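Local coordinates for protein pyruvate kinase 1 (Trypanosoma brucei brucei, PDB 4KCV) that catalyses the final step of glycolysis, passing the phosphoryl group of phosphoenolpyruvate to ADP to give pyruvate and ATP, at residues Ile209-Ile214 with Ile234-Lys239; Ser238-His243 with Asn257-Ala262; Val476-His481 with Thr493-Leu498; Lys291-Ala296 with Asn323-Val328; Ile107-Thr112 with Ser155-Arg160. All blocks are in the same frame, centred on the assembly; numbering follows the deposited sequence.

Interaction 1: Ile209-Ile214 with Ile234-Lys239; sequences IFASFI and ILIISK. With AKG (2-oxoglutaric acid), chain E.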
# COMPACT_ATOMS: atom_id res chain seq x y z
N ILE A 209 15.99 -3.57 36.96
CA ILE A 209 15.56 -4.84 37.52
C ILE A 209 14.93 -5.63 36.39
O ILE A 209 14.11 -5.10 35.67
CB ILE A 209 14.48 -4.62 38.62
CG1 ILE A 209 14.98 -3.60 39.69
CG2 ILE A 209 14.06 -5.95 39.25
CD1 ILE A 209 16.35 -3.91 40.26
N PHE A 210 15.37 -6.87 36.19
CA PHE A 210 14.61 -7.81 35.39
C PHE A 210 13.66 -8.54 36.34
O PHE A 210 14.08 -9.44 37.10
CB PHE A 210 15.55 -8.81 34.68
CG PHE A 210 16.51 -8.17 33.67
CD1 PHE A 210 16.34 -6.86 33.25
CD2 PHE A 210 17.51 -8.93 33.09
CE1 PHE A 210 17.19 -6.29 32.30
CE2 PHE A 210 18.38 -8.38 32.15
CZ PHE A 210 18.21 -7.05 31.74
N ALA A 211 12.40 -8.12 36.37
CA ALA A 211 11.48 -8.60 37.38
C ALA A 211 10.80 -9.89 36.94
O ALA A 211 10.03 -9.90 36.00
CB ALA A 211 10.45 -7.54 37.74
N SER A 212 10.98 -10.94 37.73
CA SER A 212 10.55 -12.27 37.34
C SER A 212 9.04 -12.47 37.48
O SER A 212 8.39 -11.84 38.34
CB SER A 212 11.32 -13.31 38.16
OG SER A 212 12.66 -13.44 37.68
N PHE A 213 8.47 -13.28 36.58
CA PHE A 213 7.09 -13.80 36.73
C PHE A 213 6.03 -12.68 36.88
O PHE A 213 5.09 -12.78 37.70
CB PHE A 213 7.03 -14.78 37.92
CG PHE A 213 5.82 -15.69 37.91
CD1 PHE A 213 5.57 -16.55 36.83
CD2 PHE A 213 4.99 -15.79 39.06
CE1 PHE A 213 4.47 -17.41 36.85
CE2 PHE A 213 3.91 -16.66 39.08
CZ PHE A 213 3.64 -17.46 37.97
N ILE A 214 6.14 -11.64 36.06
CA ILE A 214 5.16 -10.55 36.09
C ILE A 214 3.87 -10.94 35.37
O ILE A 214 3.88 -11.23 34.14
CB ILE A 214 5.73 -9.27 35.46
CG1 ILE A 214 6.87 -8.70 36.33
CG2 ILE A 214 4.61 -8.24 35.29
CD1 ILE A 214 6.42 -8.21 37.70
N ILE A 234 15.37 3.61 38.68
CA ILE A 234 15.82 2.31 38.19
C ILE A 234 14.76 1.72 37.25
O ILE A 234 13.58 1.78 37.56
CB ILE A 234 16.06 1.35 39.37
CG1 ILE A 234 17.17 1.90 40.28
CG2 ILE A 234 16.40 -0.05 38.86
CD1 ILE A 234 17.28 1.17 41.61
N LEU A 235 15.18 1.29 36.07
CA LEU A 235 14.25 0.71 35.10
C LEU A 235 13.66 -0.59 35.64
O LEU A 235 14.37 -1.40 36.26
CB LEU A 235 14.95 0.41 33.78
CG LEU A 235 15.68 1.55 33.09
CD1 LEU A 235 16.12 1.13 31.69
CD2 LEU A 235 14.80 2.79 33.04
N ILE A 236 12.36 -0.78 35.43
CA ILE A 236 11.77 -2.11 35.59
C ILE A 236 11.48 -2.77 34.24
O ILE A 236 10.64 -2.31 33.46
CB ILE A 236 10.46 -2.03 36.39
CG1 ILE A 236 10.75 -1.47 37.78
CG2 ILE A 236 9.82 -3.41 36.49
CD1 ILE A 236 9.49 -1.15 38.55
N ILE A 237 12.18 -3.87 33.98
CA ILE A 237 11.97 -4.66 32.78
C ILE A 237 11.19 -5.88 33.21
O ILE A 237 11.73 -6.72 33.92
CB ILE A 237 13.33 -5.11 32.18
CG1 ILE A 237 14.25 -3.91 31.99
CG2 ILE A 237 13.11 -5.80 30.83
CD1 ILE A 237 13.71 -2.88 31.02
N SER A 238 9.91 -5.95 32.84
CA SER A 238 9.08 -7.06 33.30
C SER A 238 9.34 -8.30 32.48
O SER A 238 9.36 -8.24 31.22
CB SER A 238 7.59 -6.70 33.24
OG SER A 238 7.27 -5.66 34.15
N LYS A 239 9.53 -9.43 33.17
CA LYS A 239 9.75 -10.71 32.50
C LYS A 239 8.42 -11.42 32.29
O LYS A 239 7.65 -11.66 33.25
CB LYS A 239 10.71 -11.58 33.31
CG LYS A 239 12.05 -10.89 33.61
CD LYS A 239 12.94 -11.70 34.54
CE LYS A 239 13.12 -13.15 34.09
NZ LYS A 239 13.76 -13.96 35.19
C1 AKG E . 13.43 -17.55 31.45
O1 AKG E . 13.70 -17.66 30.24
O2 AKG E . 12.53 -18.26 31.94
C2 AKG E . 14.16 -16.49 32.33
O5 AKG E . 13.94 -16.38 33.55
C3 AKG E . 15.30 -15.73 31.64
C4 AKG E . 16.64 -16.27 32.18
C5 AKG E . 16.96 -17.62 31.51
O3 AKG E . 16.19 -18.58 31.74
O4 AKG E . 17.98 -17.66 30.81
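Strands 209-211 and 235-239 run parallel, their axes 4.7 Å apart at closest approach and 26° apart in direction, with I209, F210 and A211 paired to I236, I237 and S238. They are consecutive staves of the TIM barrel, joined by helix 217-227 in a beta-alpha-beta crossover. The ladder alternates in direction: I209 N donates to L235 O, I237 N to I209 O, A211 N to I237 O and K239 N to A211 O, all at 2.8 to 2.9 Å. Further along, I214 N returns to K239 O at 3.2 Å. F210 and I237 lie side by side on one sheet face and point the same way, F210 CD1 standing 3.6 Å from I237 CB. I209 and A211 point to the other face, where I209 CG1 meets I234 CG2 at 3.9 Å. Beyond the ladder, the methylenes of K239 pass over A211 O, and a bend at chi3 (51°) turns the amine toward S212. There K239 NZ donates to S212 OG at 2.8 Å and to D84, while S212 OG is also bonded to T85 O. The same K239 NZ reaches the bound 2-oxoglutarate, 2.9 Å from its keto oxygen O5.

Interaction 2: Ser238-His243 with Asn257-Ala262; sequences SKIENH and NGIMVA. With MG (magnesium ion), chain C; AKG (2-oxoglutaric acid), chain E.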
# COMPACT_ATOMS: atom_id res chain seq x y z
N SER A 238 9.91 -5.95 32.84
CA SER A 238 9.08 -7.06 33.30
C SER A 238 9.34 -8.30 32.48
O SER A 238 9.36 -8.24 31.22
CB SER A 238 7.59 -6.70 33.24
OG SER A 238 7.27 -5.66 34.15
N LYS A 239 9.53 -9.43 33.17
CA LYS A 239 9.75 -10.71 32.50
C LYS A 239 8.42 -11.42 32.29
O LYS A 239 7.65 -11.66 33.25
CB LYS A 239 10.71 -11.58 33.31
CG LYS A 239 12.05 -10.89 33.61
CD LYS A 239 12.94 -11.70 34.54
CE LYS A 239 13.12 -13.15 34.09
NZ LYS A 239 13.76 -13.96 35.19
N ILE A 240 8.08 -11.64 31.03
CA ILE A 240 6.81 -12.30 30.70
C ILE A 240 7.03 -13.82 30.65
O ILE A 240 7.84 -14.31 29.85
CB ILE A 240 6.24 -11.78 29.36
CG1 ILE A 240 6.00 -10.27 29.43
CG2 ILE A 240 4.95 -12.51 28.98
CD1 ILE A 240 4.95 -9.83 30.44
N GLU A 241 6.42 -14.53 31.60
CA GLU A 241 6.78 -15.95 31.82
C GLU A 241 5.62 -16.92 31.83
O GLU A 241 5.84 -18.11 31.95
CB GLU A 241 7.58 -16.13 33.11
CG GLU A 241 8.61 -15.07 33.38
CD GLU A 241 9.69 -15.55 34.33
OE1 GLU A 241 10.29 -16.61 34.03
OE2 GLU A 241 10.01 -14.85 35.31
N ASN A 242 4.38 -16.43 31.72
CA ASN A 242 3.22 -17.30 31.71
C ASN A 242 2.07 -16.70 30.92
O ASN A 242 2.20 -15.59 30.40
CB ASN A 242 2.79 -17.69 33.17
CG ASN A 242 1.93 -16.62 33.86
OD1 ASN A 242 1.97 -15.43 33.51
ND2 ASN A 242 1.16 -17.05 34.89
N HIS A 243 0.97 -17.43 30.78
CA HIS A 243 -0.11 -16.98 29.91
C HIS A 243 -0.74 -15.68 30.41
O HIS A 243 -1.19 -14.85 29.62
CB HIS A 243 -1.18 -18.07 29.74
CG HIS A 243 -2.16 -18.10 30.86
ND1 HIS A 243 -1.84 -18.58 32.09
CD2 HIS A 243 -3.41 -17.48 31.00
CE1 HIS A 243 -2.86 -18.36 32.94
NE2 HIS A 243 -3.82 -17.69 32.28
N ASN A 257 9.13 -0.19 32.23
CA ASN A 257 10.03 0.55 31.36
C ASN A 257 10.44 -0.28 30.15
O ASN A 257 10.98 0.26 29.20
CB ASN A 257 11.28 1.00 32.13
CG ASN A 257 10.93 1.83 33.36
OD1 ASN A 257 10.70 1.29 34.45
ND2 ASN A 257 10.78 3.13 33.17
N GLY A 258 10.14 -1.57 30.17
CA GLY A 258 10.64 -2.50 29.15
C GLY A 258 10.14 -3.90 29.45
O GLY A 258 9.51 -4.13 30.48
N ILE A 259 10.40 -4.83 28.53
CA ILE A 259 9.89 -6.19 28.64
C ILE A 259 11.01 -7.17 28.30
O ILE A 259 11.87 -6.88 27.43
CB ILE A 259 8.71 -6.42 27.66
CG1 ILE A 259 7.49 -5.58 28.07
CG2 ILE A 259 8.36 -7.91 27.58
CD1 ILE A 259 6.93 -5.92 29.46
N MET A 260 11.07 -8.29 29.02
CA MET A 260 11.85 -9.44 28.57
C MET A 260 10.92 -10.56 28.19
O MET A 260 10.05 -10.94 28.96
CB MET A 260 12.82 -9.93 29.66
CG MET A 260 13.71 -11.09 29.18
SD MET A 260 14.44 -12.05 30.52
CE MET A 260 15.46 -10.79 31.26
N VAL A 261 11.13 -11.13 27.01
CA VAL A 261 10.38 -12.31 26.60
C VAL A 261 11.12 -13.50 27.15
O VAL A 261 12.13 -13.91 26.57
CB VAL A 261 10.29 -12.44 25.07
CG1 VAL A 261 9.57 -13.72 24.68
CG2 VAL A 261 9.59 -11.22 24.46
N ALA A 262 10.73 -13.93 28.34
CA ALA A 262 11.52 -14.90 29.10
C ALA A 262 11.13 -16.30 28.67
O ALA A 262 10.30 -16.95 29.31
CB ALA A 262 11.26 -14.70 30.61
MG MG C . 12.44 -17.45 34.22
C1 AKG E . 13.43 -17.55 31.45
O1 AKG E . 13.70 -17.66 30.24
O2 AKG E . 12.53 -18.26 31.94
C2 AKG E . 14.16 -16.49 32.33
O5 AKG E . 13.94 -16.38 33.55
C3 AKG E . 15.30 -15.73 31.64
C4 AKG E . 16.64 -16.27 32.18
C5 AKG E . 16.96 -17.62 31.51
O3 AKG E . 16.19 -18.58 31.74
O4 AKG E . 17.98 -17.66 30.81
O HOH W 1 12.02 -16.46 36.36
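K239 and M260 lie side by side and point the same way, the lysine's CG 4.1 Å from M260 SD and its CE 4.0 Å from the same sulfur. CG of M260 is anti to the backbone N (chi1 -177°), which carries the thioether alongside the lysine and sets SD 3.9 Å from C3 of 2-oxoglutarate. On the other sheet face I240 and I259 slant across each other, I240 CG1 against I259 CG2, beneath helices 249-255 and 275-289. Parallel strands 238-240 and 258-262 of the TIM barrel carry these pairs; of their bonds, I240 N to M260 O is the straightest at 173°. At the C-terminal end A262 CB touches E241 CG (3.9 Å) and C1 of the ligand (3.7 Å). E241 extends beyond CG and binds magnesium through OE1 at 2.3 Å; O2 and O5 of 2-oxoglutarate, a water and D265 also bind the metal. The other oxygen, OE2, accepts from that water at 2.8 Å and probably from F213 N. O5 is met by two positive centres, magnesium at 2.0 Å and K239 NZ. The ligand's oxo-acid end resembles pyruvate, and a keto oxygen polarised here would be consistent with stabilising an enolate of pyruvate.

Interaction 3: Val476-His481 with Thr493-Leu498; sequences VVVVVH and TRLIYL. With FDP (2,6-di-O-phosphono-beta-D-fructofuranose), chain F.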
# COMPACT_ATOMS: atom_id res chain seq x y z
N VAL A 476 26.54 14.97 6.58
CA VAL A 476 25.37 15.54 7.26
C VAL A 476 24.96 14.68 8.47
O VAL A 476 24.85 13.47 8.37
CB VAL A 476 24.17 15.70 6.29
CG1 VAL A 476 22.96 16.28 7.01
CG2 VAL A 476 24.55 16.61 5.13
N VAL A 477 24.80 15.33 9.61
CA VAL A 477 24.34 14.68 10.83
C VAL A 477 23.00 15.30 11.21
O VAL A 477 22.84 16.53 11.14
CB VAL A 477 25.34 14.92 11.99
CG1 VAL A 477 24.77 14.39 13.30
CG2 VAL A 477 26.66 14.23 11.71
N VAL A 478 22.06 14.49 11.70
CA VAL A 478 20.75 15.01 12.11
C VAL A 478 20.75 15.23 13.64
O VAL A 478 21.04 14.31 14.40
CB VAL A 478 19.59 14.05 11.72
CG1 VAL A 478 18.23 14.61 12.21
CG2 VAL A 478 19.56 13.81 10.20
N VAL A 479 20.52 16.46 14.08
CA VAL A 479 20.78 16.83 15.48
C VAL A 479 19.49 17.33 16.16
O VAL A 479 18.83 18.26 15.67
CB VAL A 479 21.84 17.94 15.57
CG1 VAL A 479 22.12 18.27 17.03
CG2 VAL A 479 23.13 17.54 14.83
N VAL A 480 19.15 16.71 17.28
CA VAL A 480 17.86 16.93 17.93
C VAL A 480 18.08 17.45 19.36
O VAL A 480 18.79 16.84 20.14
CB VAL A 480 17.06 15.60 18.00
CG1 VAL A 480 15.75 15.79 18.78
CG2 VAL A 480 16.80 15.04 16.59
N HIS A 481 17.51 18.61 19.67
CA HIS A 481 17.46 19.10 21.06
C HIS A 481 16.45 20.22 21.14
O HIS A 481 15.52 20.27 20.32
CB HIS A 481 18.86 19.52 21.58
CG HIS A 481 19.61 20.49 20.65
ND1 HIS A 481 19.25 21.80 20.50
CD2 HIS A 481 20.74 20.31 19.84
CE1 HIS A 481 20.11 22.42 19.66
NE2 HIS A 481 21.02 21.52 19.26
N THR A 493 14.94 20.19 15.36
CA THR A 493 15.82 19.30 14.58
C THR A 493 16.61 20.15 13.63
O THR A 493 16.04 21.04 12.99
CB THR A 493 15.01 18.32 13.69
OG1 THR A 493 14.06 17.60 14.48
CG2 THR A 493 15.95 17.32 12.98
N ARG A 494 17.92 19.88 13.54
CA ARG A 494 18.77 20.57 12.58
C ARG A 494 19.53 19.57 11.74
O ARG A 494 19.96 18.52 12.24
CB ARG A 494 19.78 21.48 13.30
CG ARG A 494 19.18 22.59 14.15
CD ARG A 494 20.29 23.48 14.70
NE ARG A 494 21.03 22.83 15.76
CZ ARG A 494 22.26 23.18 16.14
NH1 ARG A 494 22.97 24.06 15.42
NH2 ARG A 494 22.81 22.62 17.21
N LEU A 495 19.80 19.92 10.49
CA LEU A 495 20.76 19.15 9.70
C LEU A 495 22.06 19.90 9.62
O LEU A 495 22.10 21.09 9.20
CB LEU A 495 20.21 18.85 8.31
CG LEU A 495 19.33 17.59 8.21
CD1 LEU A 495 18.07 17.68 9.10
CD2 LEU A 495 18.94 17.38 6.76
N ILE A 496 23.12 19.26 10.09
CA ILE A 496 24.42 19.90 10.24
C ILE A 496 25.52 19.11 9.53
O ILE A 496 25.59 17.90 9.65
CB ILE A 496 24.76 20.05 11.73
CG1 ILE A 496 23.87 21.14 12.34
CG2 ILE A 496 26.22 20.44 11.91
CD1 ILE A 496 23.87 21.15 13.85
N TYR A 497 26.32 19.80 8.73
CA TYR A 497 27.52 19.20 8.14
C TYR A 497 28.64 19.16 9.16
O TYR A 497 28.91 20.17 9.82
CB TYR A 497 27.99 20.03 6.98
CG TYR A 497 27.10 19.97 5.79
CD1 TYR A 497 27.17 18.89 4.89
CD2 TYR A 497 26.21 20.99 5.52
CE1 TYR A 497 26.39 18.86 3.74
CE2 TYR A 497 25.44 20.99 4.36
CZ TYR A 497 25.53 19.93 3.48
OH TYR A 497 24.77 19.94 2.33
N LEU A 498 29.34 18.04 9.26
CA LEU A 498 30.47 17.95 10.17
C LEU A 498 31.58 18.88 9.72
O LEU A 498 32.00 18.81 8.58
CB LEU A 498 31.00 16.53 10.23
CG LEU A 498 30.40 15.65 11.30
CD1 LEU A 498 31.35 14.49 11.53
CD2 LEU A 498 30.23 16.46 12.57
P1 FDP F . 18.36 20.61 28.06
O1P FDP F . 19.01 21.32 26.93
O2P FDP F . 19.43 19.79 28.90
O3P FDP F . 17.61 21.54 29.02
O1 FDP F . 15.13 21.14 28.38
C1 FDP F . 15.47 21.06 26.97
C2 FDP F . 16.14 19.72 26.70
O2 FDP F . 17.26 19.47 27.57
C3 FDP F . 16.51 19.52 25.23
O3 FDP F . 17.67 20.29 24.89
C4 FDP F . 16.86 18.04 25.27
O4 FDP F . 16.86 17.46 23.97
C5 FDP F . 15.67 17.51 26.06
O5 FDP F . 15.22 18.65 26.94
C6 FDP F . 16.09 16.32 26.88
O6 FDP F . 14.92 15.75 27.49
P2 FDP F . 14.99 14.25 28.00
O4P FDP F . 15.29 13.24 26.90
O5P FDP F . 16.08 14.29 29.10
O6P FDP F . 13.61 13.92 28.67
O HOH W 2 18.92 20.78 17.11
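V479 O is gripped twice, by R494 N at 2.8 Å and by a water at 2.9 Å that also accepts from R494 NE and sits over the centre of the H481 ring. H481 NE2 accepts R494 NH2 at 2.9 Å; the donor is only 5° out of the imidazole plane, which places it at the ring edge, and planes 67° apart rule out a stack. I496 CD1 lies over one guanidinium face, 3.4 Å above the plane, and also touches V479 CG2. These groups belong to a beta hairpin whose second strand is outermost within the chain in the sheet of the C-terminal alpha/beta domain. Its antiparallel hydrogen-bonded pairs are V477 with I496 and V479 with R494, the shortest bond being V477 N to I496 O at 2.7 Å. On the opposite sheet face V478 CG1 packs on T493 CG2 at 3.6 Å, beside helix 377-391. T493 and R494 continue the sheet into the third subunit, where R494 NH1 forms a salt bridge with D483 of that subunit. At this same end of the hairpin H481 CA lies 3.4 Å from O4 of the bound fructose bisphosphate.

Interaction 4: Lys291-Ala296 with Asn323-Val328; sequences KPVICA and NGADCV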
# COMPACT_ATOMS: atom_id res chain seq x y z
N LYS A 291 9.26 1.11 23.72
CA LYS A 291 9.92 0.62 24.92
C LYS A 291 10.81 -0.59 24.64
O LYS A 291 10.46 -1.45 23.83
CB LYS A 291 8.89 0.26 25.99
CG LYS A 291 8.18 1.49 26.57
CD LYS A 291 7.31 1.11 27.76
CE LYS A 291 6.90 2.35 28.55
NZ LYS A 291 5.67 2.06 29.34
N PRO A 292 11.97 -0.64 25.29
CA PRO A 292 12.97 -1.67 25.02
C PRO A 292 12.47 -3.08 25.31
O PRO A 292 11.68 -3.31 26.23
CB PRO A 292 14.15 -1.29 25.96
CG PRO A 292 13.56 -0.33 26.96
CD PRO A 292 12.46 0.39 26.23
N VAL A 293 12.81 -3.99 24.41
CA VAL A 293 12.41 -5.36 24.59
C VAL A 293 13.59 -6.30 24.41
O VAL A 293 14.44 -6.08 23.54
CB VAL A 293 11.20 -5.73 23.69
CG1 VAL A 293 11.54 -5.59 22.21
CG2 VAL A 293 10.70 -7.16 24.02
N ILE A 294 13.70 -7.27 25.32
CA ILE A 294 14.81 -8.24 25.31
C ILE A 294 14.29 -9.62 24.97
O ILE A 294 13.30 -10.08 25.57
CB ILE A 294 15.48 -8.31 26.70
CG1 ILE A 294 15.91 -6.90 27.16
CG2 ILE A 294 16.67 -9.28 26.66
CD1 ILE A 294 16.43 -6.82 28.58
N CYS A 295 14.90 -10.27 23.99
CA CYS A 295 14.62 -11.68 23.76
C CYS A 295 15.67 -12.55 24.48
O CYS A 295 16.85 -12.25 24.43
CB CYS A 295 14.59 -11.99 22.25
SG CYS A 295 14.18 -13.74 21.85
N ALA A 296 15.21 -13.57 25.20
CA ALA A 296 16.08 -14.35 26.11
C ALA A 296 15.90 -15.87 25.92
O ALA A 296 14.82 -16.34 25.53
CB ALA A 296 15.79 -13.98 27.57
N ASN A 323 12.51 -9.64 14.13
CA ASN A 323 11.24 -9.43 14.82
C ASN A 323 11.13 -8.00 15.33
O ASN A 323 10.03 -7.52 15.57
CB ASN A 323 11.10 -10.38 16.02
CG ASN A 323 10.83 -11.81 15.61
OD1 ASN A 323 10.95 -12.71 16.42
ND2 ASN A 323 10.37 -12.02 14.37
N GLY A 324 12.27 -7.40 15.67
CA GLY A 324 12.28 -6.03 16.22
C GLY A 324 12.85 -5.86 17.63
O GLY A 324 12.75 -4.80 18.22
N ALA A 325 13.48 -6.90 18.16
CA ALA A 325 13.98 -6.84 19.54
C ALA A 325 15.15 -5.85 19.65
O ALA A 325 16.03 -5.85 18.80
CB ALA A 325 14.41 -8.23 19.99
N ASP A 326 15.18 -5.04 20.71
CA ASP A 326 16.35 -4.18 20.94
C ASP A 326 17.54 -5.04 21.30
O ASP A 326 18.64 -4.86 20.77
CB ASP A 326 16.09 -3.14 22.04
CG ASP A 326 14.94 -2.20 21.70
OD1 ASP A 326 13.76 -2.70 21.68
OD2 ASP A 326 15.21 -0.98 21.39
N CYS A 327 17.30 -5.98 22.21
CA CYS A 327 18.36 -6.75 22.80
C CYS A 327 18.13 -8.22 22.58
O CYS A 327 16.99 -8.70 22.60
CB CYS A 327 18.45 -6.50 24.31
SG CYS A 327 18.68 -4.78 24.78
N VAL A 328 19.24 -8.95 22.58
CA VAL A 328 19.22 -10.37 22.79
C VAL A 328 20.11 -10.73 23.97
O VAL A 328 20.98 -9.96 24.37
CB VAL A 328 19.69 -11.11 21.54
CG1 VAL A 328 18.60 -11.04 20.46
CG2 VAL A 328 21.00 -10.51 21.04
O HOH W 3 11.27 -1.65 21.26
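CG of D326 lies anti to its carbonyl carbon (chi1 -61°), and V293 CG1 sits between its own backbone N and carbonyl carbon (chi1 62°); together these settings bring V293 CG1 within 3.7 Å of D326 OD1, the two side chains crossing at about a right angle. The same carboxylate oxygen accepts V293 N at 3.2 Å, met from above the carboxylate plane, 49° out of it. A water donates to both D326 OD1 and K291 O, each at 2.7 Å. Outside the segments, R414 makes a salt bridge with D326 OD1 and R436 N bonds to OD2, which shares this buried acid among several donors. The contact joins the last two strands of the TIM barrel, 293-296 and 327-330, in a beta-alpha-beta unit with helix 311-323, which closes in a Schellman motif at G324. V293 O receives C327 N at 3.2 Å and, weakly, D326 N; C295 N then donates to C327 O at 3.0 Å. On one face I294 CG1 packs against C327 CB at 3.8 Å. Across the sheet C295 CB lies 4.4 Å from A325 CB, and V328 leans on helix 340-356.

Interaction 5: Ile107-Thr112 with Ser155-Arg160; sequences IVCVTT and SKEDDR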
# COMPACT_ATOMS: atom_id res chain seq x y z
N ILE A 107 -1.43 -43.12 40.25
CA ILE A 107 -2.44 -42.22 40.74
C ILE A 107 -1.89 -41.62 42.03
O ILE A 107 -1.44 -42.36 42.90
CB ILE A 107 -3.77 -42.97 41.02
CG1 ILE A 107 -4.37 -43.52 39.72
CG2 ILE A 107 -4.78 -42.06 41.73
CD1 ILE A 107 -4.68 -42.45 38.67
N VAL A 108 -1.80 -40.29 42.09
CA VAL A 108 -1.17 -39.61 43.24
C VAL A 108 -2.04 -38.46 43.67
O VAL A 108 -2.62 -37.78 42.83
CB VAL A 108 0.27 -39.10 42.90
CG1 VAL A 108 0.22 -38.04 41.81
CG2 VAL A 108 0.95 -38.53 44.13
N CYS A 109 -2.19 -38.26 44.98
CA CYS A 109 -2.85 -37.07 45.48
C CYS A 109 -1.87 -35.93 45.69
O CYS A 109 -0.77 -36.14 46.19
CB CYS A 109 -3.61 -37.36 46.78
SG CYS A 109 -5.14 -38.30 46.50
N VAL A 110 -2.26 -34.72 45.32
CA VAL A 110 -1.51 -33.54 45.72
C VAL A 110 -2.33 -32.70 46.66
O VAL A 110 -3.52 -32.48 46.43
CB VAL A 110 -1.05 -32.68 44.51
CG1 VAL A 110 -0.07 -33.46 43.66
CG2 VAL A 110 -2.26 -32.23 43.68
N THR A 111 -1.69 -32.23 47.72
CA THR A 111 -2.40 -31.52 48.78
C THR A 111 -1.77 -30.18 49.08
O THR A 111 -0.56 -30.02 49.06
CB THR A 111 -2.47 -32.36 50.08
OG1 THR A 111 -3.35 -31.70 51.00
CG2 THR A 111 -1.11 -32.47 50.73
N THR A 112 -2.60 -29.22 49.43
CA THR A 112 -2.10 -27.96 49.92
C THR A 112 -2.15 -27.91 51.46
O THR A 112 -1.92 -26.88 52.07
CB THR A 112 -2.92 -26.82 49.35
OG1 THR A 112 -4.26 -26.93 49.81
CG2 THR A 112 -2.93 -26.91 47.82
N SER A 155 -9.75 -35.70 39.88
CA SER A 155 -10.87 -35.23 40.68
C SER A 155 -10.42 -34.45 41.91
O SER A 155 -9.32 -34.66 42.42
CB SER A 155 -11.74 -36.41 41.10
OG SER A 155 -10.93 -37.37 41.75
N LYS A 156 -11.32 -33.64 42.45
CA LYS A 156 -11.10 -33.00 43.75
C LYS A 156 -11.60 -33.87 44.88
O LYS A 156 -12.78 -34.17 44.95
CB LYS A 156 -11.81 -31.65 43.80
CG LYS A 156 -11.88 -31.04 45.19
CD LYS A 156 -11.91 -29.52 45.14
CE LYS A 156 -13.19 -29.02 44.53
NZ LYS A 156 -13.45 -27.64 45.01
N GLU A 157 -10.71 -34.25 45.80
CA GLU A 157 -11.08 -35.16 46.90
C GLU A 157 -11.64 -34.42 48.12
O GLU A 157 -12.51 -34.93 48.83
CB GLU A 157 -9.89 -36.02 47.31
CG GLU A 157 -9.33 -36.86 46.17
CD GLU A 157 -10.34 -37.87 45.63
OE1 GLU A 157 -11.05 -37.56 44.64
OE2 GLU A 157 -10.44 -38.98 46.20
N ASP A 158 -11.08 -33.26 48.40
CA ASP A 158 -11.61 -32.38 49.43
C ASP A 158 -11.09 -30.98 49.10
O ASP A 158 -10.57 -30.76 47.99
CB ASP A 158 -11.20 -32.85 50.83
CG ASP A 158 -9.69 -32.95 51.00
OD1 ASP A 158 -8.97 -32.05 50.54
OD2 ASP A 158 -9.22 -33.93 51.60
N ASP A 159 -11.35 -30.00 49.94
CA ASP A 159 -11.07 -28.63 49.53
C ASP A 159 -9.56 -28.37 49.50
O ASP A 159 -9.11 -27.37 48.95
CB ASP A 159 -11.82 -27.59 50.39
CG ASP A 159 -11.47 -27.69 51.87
OD1 ASP A 159 -10.94 -28.75 52.28
OD2 ASP A 159 -11.67 -26.70 52.61
N ARG A 160 -8.77 -29.36 49.92
CA ARG A 160 -7.31 -29.19 49.91
C ARG A 160 -6.50 -30.23 49.12
O ARG A 160 -5.26 -30.24 49.19
CB ARG A 160 -6.79 -29.05 51.35
CG ARG A 160 -7.31 -27.79 52.04
CD ARG A 160 -6.22 -27.15 52.86
NE ARG A 160 -6.07 -27.85 54.12
CZ ARG A 160 -5.38 -27.37 55.15
NH1 ARG A 160 -5.33 -28.05 56.28
NH2 ARG A 160 -4.70 -26.24 55.03
O HOH W 4 -6.46 -25.72 47.51
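R160 lies against T112, its CB 3.6 Å from T112 OG1. CG stays near the same hydroxyl, and the chi2 bend (-140°) keeps CD 3.6 Å from it; chi3 (-79°) then turns the chain beyond CD. Toward the tip, NH2 comes only to 4.1 Å from T112 O. Packing on the aliphatic part thus carries the side-chain contact. The firmer tie is in the backbone: T112 N donates to R160 O at 2.9 Å, in the carbonyl plane, with an angle of 161°. T111 CA adds a CH...O contact to that oxygen. R160 N is in turn held by D158 OD1 at 2.8 Å, the Asx turn that leads from strand 149-158 toward strand 161-166. That next strand lies between 149-158 and 107-111 in the mixed sheet of the B domain, so the segments meet mainly round its beginning, with C109 SG 4.4 Å from E157 CG as a further touch. The main tie is therefore a neutral backbone acceptor, R160 O, whereas the charged end of R160 has a long, weak ion pair with D113.

Overall arrangement
Interactions 1, 2 and 4 belong to one eight-stranded barrel. Interactions 1 and 2 share S238 and K239, have centres 7 Å apart, and both touch the bound 2-oxoglutarate. Interaction 2 is joined to interaction 4 through the neighbouring strands 258-262 and 293-296, with V261 N 2.8 Å from I294 O. Inside the barrel F210 CZ of interaction 1 lies 3.6 Å from I294 CD1 of interaction 4. Interactions 3 and 5 lie far out on opposite sides of the chain's centre, their own centres about 68 Å apart. Interaction 3 borders the fructose bisphosphate site, with its centre about 36 Å from that of interaction 2; the centre of interaction 5 is about 32 Å from that of interaction 2.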